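Local coordinates for uncharacterized protein (Bombyx mori, PDB 5AZ0) that probably catalyses the nicotinamide-cofactor-dependent reduction of aldehydes and ketones to alcohols, at residues 225-229 / 259-264; 199-205 / 306-312. One frame throughout, in Å; residues are numbered along the deposited sequence.

Contact 1: 225-229 / 259-264; sequences PFGTM and VTQVNL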
# COMPACT_ATOMS: atom_id res chain seq x y z
N PRO A 225 8.42 -1.24 -0.81
CA PRO A 225 8.97 -1.88 -1.98
C PRO A 225 10.51 -1.92 -2.00
O PRO A 225 11.08 -2.72 -2.73
CB PRO A 225 8.39 -1.07 -3.14
CG PRO A 225 8.17 0.31 -2.53
CD PRO A 225 7.74 0.03 -1.13
N PHE A 226 11.17 -1.08 -1.20
CA PHE A 226 12.64 -1.05 -1.10
C PHE A 226 13.15 -1.85 0.09
O PHE A 226 14.37 -1.95 0.29
CB PHE A 226 13.12 0.40 -0.95
CG PHE A 226 12.76 1.29 -2.12
CD1 PHE A 226 13.17 1.00 -3.39
CD2 PHE A 226 11.99 2.44 -1.92
CE1 PHE A 226 12.77 1.79 -4.48
CE2 PHE A 226 11.61 3.25 -2.98
CZ PHE A 226 12.04 2.96 -4.25
N GLY A 227 12.24 -2.41 0.88
CA GLY A 227 12.57 -3.14 2.08
C GLY A 227 13.55 -2.33 2.91
O GLY A 227 13.30 -1.17 3.21
N THR A 228 14.69 -2.94 3.27
CA THR A 228 15.71 -2.23 4.09
C THR A 228 16.84 -1.68 3.21
O THR A 228 17.88 -1.33 3.70
CB THR A 228 16.29 -3.16 5.20
OG1 THR A 228 16.79 -4.38 4.61
CG2 THR A 228 15.21 -3.49 6.28
N MET A 229 16.64 -1.57 1.91
CA MET A 229 17.72 -1.14 1.04
C MET A 229 18.07 0.31 1.25
O MET A 229 19.24 0.68 1.22
CB MET A 229 17.36 -1.34 -0.41
CG MET A 229 18.51 -0.97 -1.31
SD MET A 229 18.16 -1.47 -2.97
CE MET A 229 17.02 -0.19 -3.46
N VAL A 259 19.53 2.30 -8.79
CA VAL A 259 19.34 1.09 -8.04
C VAL A 259 17.87 1.01 -7.60
O VAL A 259 17.26 -0.05 -7.69
CB VAL A 259 20.34 0.98 -6.89
CG1 VAL A 259 19.91 -0.04 -5.85
CG2 VAL A 259 21.71 0.59 -7.42
N THR A 260 17.31 2.12 -7.15
CA THR A 260 15.93 2.15 -6.74
C THR A 260 15.02 1.92 -7.94
O THR A 260 14.03 1.25 -7.83
CB THR A 260 15.57 3.45 -6.03
OG1 THR A 260 15.90 4.54 -6.86
CG2 THR A 260 16.29 3.53 -4.75
N GLN A 261 15.40 2.41 -9.10
CA GLN A 261 14.61 2.19 -10.27
C GLN A 261 14.59 0.76 -10.78
O GLN A 261 13.61 0.35 -11.44
CB GLN A 261 15.07 3.08 -11.43
CG GLN A 261 14.86 4.57 -11.20
CD GLN A 261 15.50 5.45 -12.29
OE1 GLN A 261 16.60 5.17 -12.73
NE2 GLN A 261 14.79 6.47 -12.75
N VAL A 262 15.72 0.06 -10.57
CA VAL A 262 15.81 -1.33 -10.89
C VAL A 262 14.81 -2.09 -10.03
O VAL A 262 14.03 -2.81 -10.56
CB VAL A 262 17.25 -1.91 -10.72
CG1 VAL A 262 17.27 -3.43 -10.83
CG2 VAL A 262 18.18 -1.35 -11.79
N ASN A 263 14.92 -1.89 -8.74
CA ASN A 263 13.97 -2.40 -7.75
C ASN A 263 12.50 -2.17 -8.15
O ASN A 263 11.74 -3.13 -8.26
CB ASN A 263 14.28 -1.81 -6.40
CG ASN A 263 13.58 -2.50 -5.25
OD1 ASN A 263 12.51 -3.14 -5.38
ND2 ASN A 263 14.14 -2.33 -4.09
N LEU A 264 12.10 -0.92 -8.47
CA LEU A 264 10.70 -0.68 -8.85
C LEU A 264 10.32 -1.30 -10.16
O LEU A 264 9.18 -1.79 -10.35
CB LEU A 264 10.31 0.82 -8.86
CG LEU A 264 10.42 1.48 -7.51
CD1 LEU A 264 9.87 2.94 -7.56
CD2 LEU A 264 9.75 0.70 -6.40

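Contact 2: 199-205 / 306-312; sequences EVNLNLS and FDNGFRT. With ACT (acetate ion), chain G; EDO (1,2-ethanediol), chain C; ACT (acetate ion), chain D.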
# COMPACT_ATOMS: atom_id res chain seq x y z
N GLU A 199 3.51 -6.18 2.00
CA GLU A 199 4.95 -5.95 1.73
C GLU A 199 5.50 -6.85 0.66
O GLU A 199 5.36 -8.06 0.75
CB GLU A 199 5.76 -6.14 3.00
CG GLU A 199 7.27 -5.86 2.80
CD GLU A 199 8.12 -6.16 4.09
OE1 GLU A 199 7.55 -6.27 5.22
OE2 GLU A 199 9.34 -6.34 3.94
N VAL A 200 6.08 -6.24 -0.37
CA VAL A 200 6.88 -6.95 -1.37
C VAL A 200 8.09 -6.09 -1.66
O VAL A 200 7.99 -4.87 -1.84
CB VAL A 200 6.16 -7.20 -2.68
CG1 VAL A 200 6.83 -8.38 -3.44
CG2 VAL A 200 4.70 -7.53 -2.44
N ASN A 201 9.24 -6.73 -1.69
CA ASN A 201 10.56 -6.11 -1.98
C ASN A 201 11.60 -7.23 -2.38
O ASN A 201 11.21 -8.38 -2.65
CB ASN A 201 11.00 -5.23 -0.79
CG ASN A 201 10.97 -5.99 0.52
OD1 ASN A 201 11.70 -7.00 0.67
ND2 ASN A 201 10.20 -5.49 1.49
N LEU A 202 12.86 -6.87 -2.58
CA LEU A 202 13.82 -7.84 -3.12
C LEU A 202 14.14 -9.01 -2.13
O LEU A 202 14.41 -10.10 -2.57
CB LEU A 202 15.04 -7.13 -3.64
CG LEU A 202 14.78 -6.28 -4.86
CD1 LEU A 202 15.96 -5.36 -5.07
CD2 LEU A 202 14.51 -7.13 -6.11
N ASN A 203 14.04 -8.76 -0.83
CA ASN A 203 14.24 -9.75 0.20
C ASN A 203 13.01 -10.52 0.59
O ASN A 203 13.17 -11.62 1.16
CB ASN A 203 14.80 -9.10 1.48
CG ASN A 203 16.16 -8.44 1.25
OD1 ASN A 203 16.45 -7.39 1.78
ND2 ASN A 203 16.98 -9.05 0.42
N LEU A 204 11.79 -9.94 0.35
CA LEU A 204 10.54 -10.60 0.64
C LEU A 204 9.68 -10.67 -0.61
O LEU A 204 8.77 -9.84 -0.84
CB LEU A 204 9.80 -9.88 1.73
CG LEU A 204 8.60 -10.59 2.37
CD1 LEU A 204 9.09 -11.66 3.34
CD2 LEU A 204 7.69 -9.60 3.14
N SER A 205 9.94 -11.65 -1.44
CA SER A 205 9.24 -11.74 -2.72
C SER A 205 7.77 -12.13 -2.62
O SER A 205 7.06 -11.89 -3.58
CB SER A 205 9.91 -12.80 -3.63
OG SER A 205 9.58 -14.12 -3.15
N PHE A 306 18.10 -12.30 -4.35
CA PHE A 306 18.04 -11.58 -3.07
C PHE A 306 16.95 -12.05 -2.11
O PHE A 306 16.96 -11.69 -0.94
CB PHE A 306 17.89 -10.10 -3.34
CG PHE A 306 19.13 -9.46 -3.91
CD1 PHE A 306 20.31 -9.38 -3.14
CD2 PHE A 306 19.11 -8.87 -5.18
CE1 PHE A 306 21.46 -8.78 -3.63
CE2 PHE A 306 20.27 -8.25 -5.68
CZ PHE A 306 21.44 -8.21 -4.90
N ASP A 307 15.98 -12.81 -2.60
CA ASP A 307 14.84 -13.24 -1.79
C ASP A 307 15.28 -14.17 -0.64
O ASP A 307 15.92 -15.16 -0.92
CB ASP A 307 13.88 -14.03 -2.67
CG ASP A 307 12.56 -14.36 -1.96
OD1 ASP A 307 12.14 -13.70 -1.00
OD2 ASP A 307 11.90 -15.28 -2.42
N ASN A 308 14.98 -13.85 0.61
CA ASN A 308 15.41 -14.65 1.75
C ASN A 308 14.45 -14.63 2.91
O ASN A 308 14.82 -15.00 4.03
CB ASN A 308 16.75 -14.10 2.23
CG ASN A 308 16.62 -12.65 2.66
OD1 ASN A 308 15.54 -12.17 2.86
ND2 ASN A 308 17.72 -11.96 2.79
N GLY A 309 13.22 -14.16 2.69
CA GLY A 309 12.24 -14.17 3.74
C GLY A 309 12.36 -13.08 4.80
O GLY A 309 11.54 -13.08 5.70
N PHE A 310 13.28 -12.14 4.67
CA PHE A 310 13.42 -11.05 5.65
C PHE A 310 12.27 -10.00 5.50
O PHE A 310 12.15 -9.34 4.46
CB PHE A 310 14.77 -10.33 5.44
CG PHE A 310 15.07 -9.32 6.51
CD1 PHE A 310 14.59 -8.00 6.42
CD2 PHE A 310 15.83 -9.67 7.64
CE1 PHE A 310 14.82 -7.08 7.46
CE2 PHE A 310 16.08 -8.75 8.67
CZ PHE A 310 15.58 -7.45 8.59
N ARG A 311 11.45 -9.86 6.53
CA ARG A 311 10.24 -9.04 6.49
C ARG A 311 10.55 -7.72 7.20
O ARG A 311 10.88 -7.69 8.39
CB ARG A 311 9.13 -9.80 7.18
CG ARG A 311 7.80 -9.08 7.09
CD ARG A 311 6.77 -9.86 7.83
NE ARG A 311 6.40 -11.07 7.13
CZ ARG A 311 5.58 -11.13 6.08
NH1 ARG A 311 5.02 -10.01 5.55
NH2 ARG A 311 5.31 -12.34 5.52
N THR A 312 10.55 -6.64 6.43
CA THR A 312 10.81 -5.28 6.94
C THR A 312 9.78 -4.84 7.96
O THR A 312 10.13 -4.21 8.93
CB THR A 312 10.86 -4.30 5.77
OG1 THR A 312 11.91 -4.70 4.87
CG2 THR A 312 11.06 -2.89 6.27
C ACT G . 11.96 -10.56 9.86
O ACT G . 11.75 -11.54 9.06
OXT ACT G . 11.12 -9.92 10.57
CH3 ACT G . 13.32 -10.05 9.96
C1 EDO C . 10.35 -15.40 -7.18
O1 EDO C . 9.53 -14.53 -8.01
C2 EDO C . 11.29 -14.38 -6.55
O2 EDO C . 12.03 -14.88 -5.44
C ACT D . 1.46 -11.25 4.12
O ACT D . 2.38 -10.29 3.98
OXT ACT D . 0.21 -11.09 4.07
CH3 ACT D . 1.78 -12.69 4.38
O HOH W 1 4.99 -7.27 6.17
O HOH W 2 12.35 -6.98 3.33

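Contact 1: 225-229 / 259-264
The ring of Phe226 and the bent thioether of Met229 reach from the loop after strand 219-223 onto helix 259-269, within the (beta/alpha)8 barrel of an aldo-keto reductase. Here the loop leaving one strand packs on the helix that leads to the next, strand 273-274. Phe226 makes the largest contribution from the loop. Its CE1 comes within 3.6 Å of Thr260 CB and 3.7 Å of Leu264 CD2, both approached obliquely, while the Asn263 amide stands at the ring edge with its plane 89° from that of the ring. The torsion that sets CG opposite the carbonyl carbon (chi1 -61°) swings the ring onto the helix. Met229 instead runs out extended and then bends at chi3 (77°), which lays SD against Val259 CG1 at 3.7 Å and turns CE to Thr260 CG2 at 4.0 Å. Pro225 adds its CB against Leu264 CD2, also at 4.0 Å, and directs its carbonyl oxygen at the side-chain amide of Asn263.

Behind these groups, a type II' turn from Phe226 to Met229 brings both side chains to the same helix. Gly227 takes the positive phi of this turn, a conformation that favours glycine. Farther out, Asn287 touches both Phe226 and Leu264, Ser274 of strand 273-274 packs on Pro225 and Leu264, and helix 246-255 meets Val259 through Met248 and Leu249. The turn itself is closed by the hydrogen bond from Met229 N to Phe226 O, 2.8 Å long.

Contact 2: 199-205 / 306-312
In the aldo-keto reductase barrel, the loop after strand 195-199 packs against the segment that follows helix 297-304, joining Glu199 to Thr312 and Ser205 to Asp307. Extended with CG opposite its backbone N (chi1 -178°), Glu199 carries OE2 to two donors: Thr312 N meets its syn lone pair at 2.8 Å, and Asn201 ND2 its anti lone pair at 2.7 Å. OE1 receives Val313 N and is linked through a water to Arg311 NH1. Over one face of that guanidinium lies Leu204 CD2, 3.6 Å from NH1. A glutamine here, without the charge, would probably leave one of the N-H donors, such as Thr312 N or Asn201 ND2, facing an NH2 in place of an acceptor, and the nearby Arg311 without its counter-charge.

Farther along, Asn203 O accepts a nearly straight bond from Asn308 N (2.9 Å, 171°), and Asn203 ND2 is shared between Phe306 O, at 3.0 Å, and Glu240 O. The Asp307 carboxylate takes Ser205 N on OD1 at 3.0 Å and Ser205 OG on OD2 at 2.7 Å, both arriving from above its plane. Asn308 OD1 closes an Asx turn onto Phe310 N. A C-terminal tail folded back over the strand-end loops is typical of the aldo-keto reductase barrel.

Overall arrangement
Contacts 1 and 2 differ in chemistry as they differ in burial. Contact 1 is buried and mostly apolar, setting a loop against a helix; contact 2, partly buried and with waters bridging its segments, sets loop against loop through carboxylates, amides and backbone groups. One loop of each, 225-229 and 199-205, follows one of two neighbouring parallel strands, 219-223 and 195-199, and the centres lie about 11 Å apart. Along the chain, 225-229 and 259-264 are nested within the span closed by 199-205 and 306-312. The two touch directly: Gly227 CA packs 3.3 Å from Thr312 OG1, while Leu202 rests on Asn263, putting the helix of contact 1 beside a loop of contact 2.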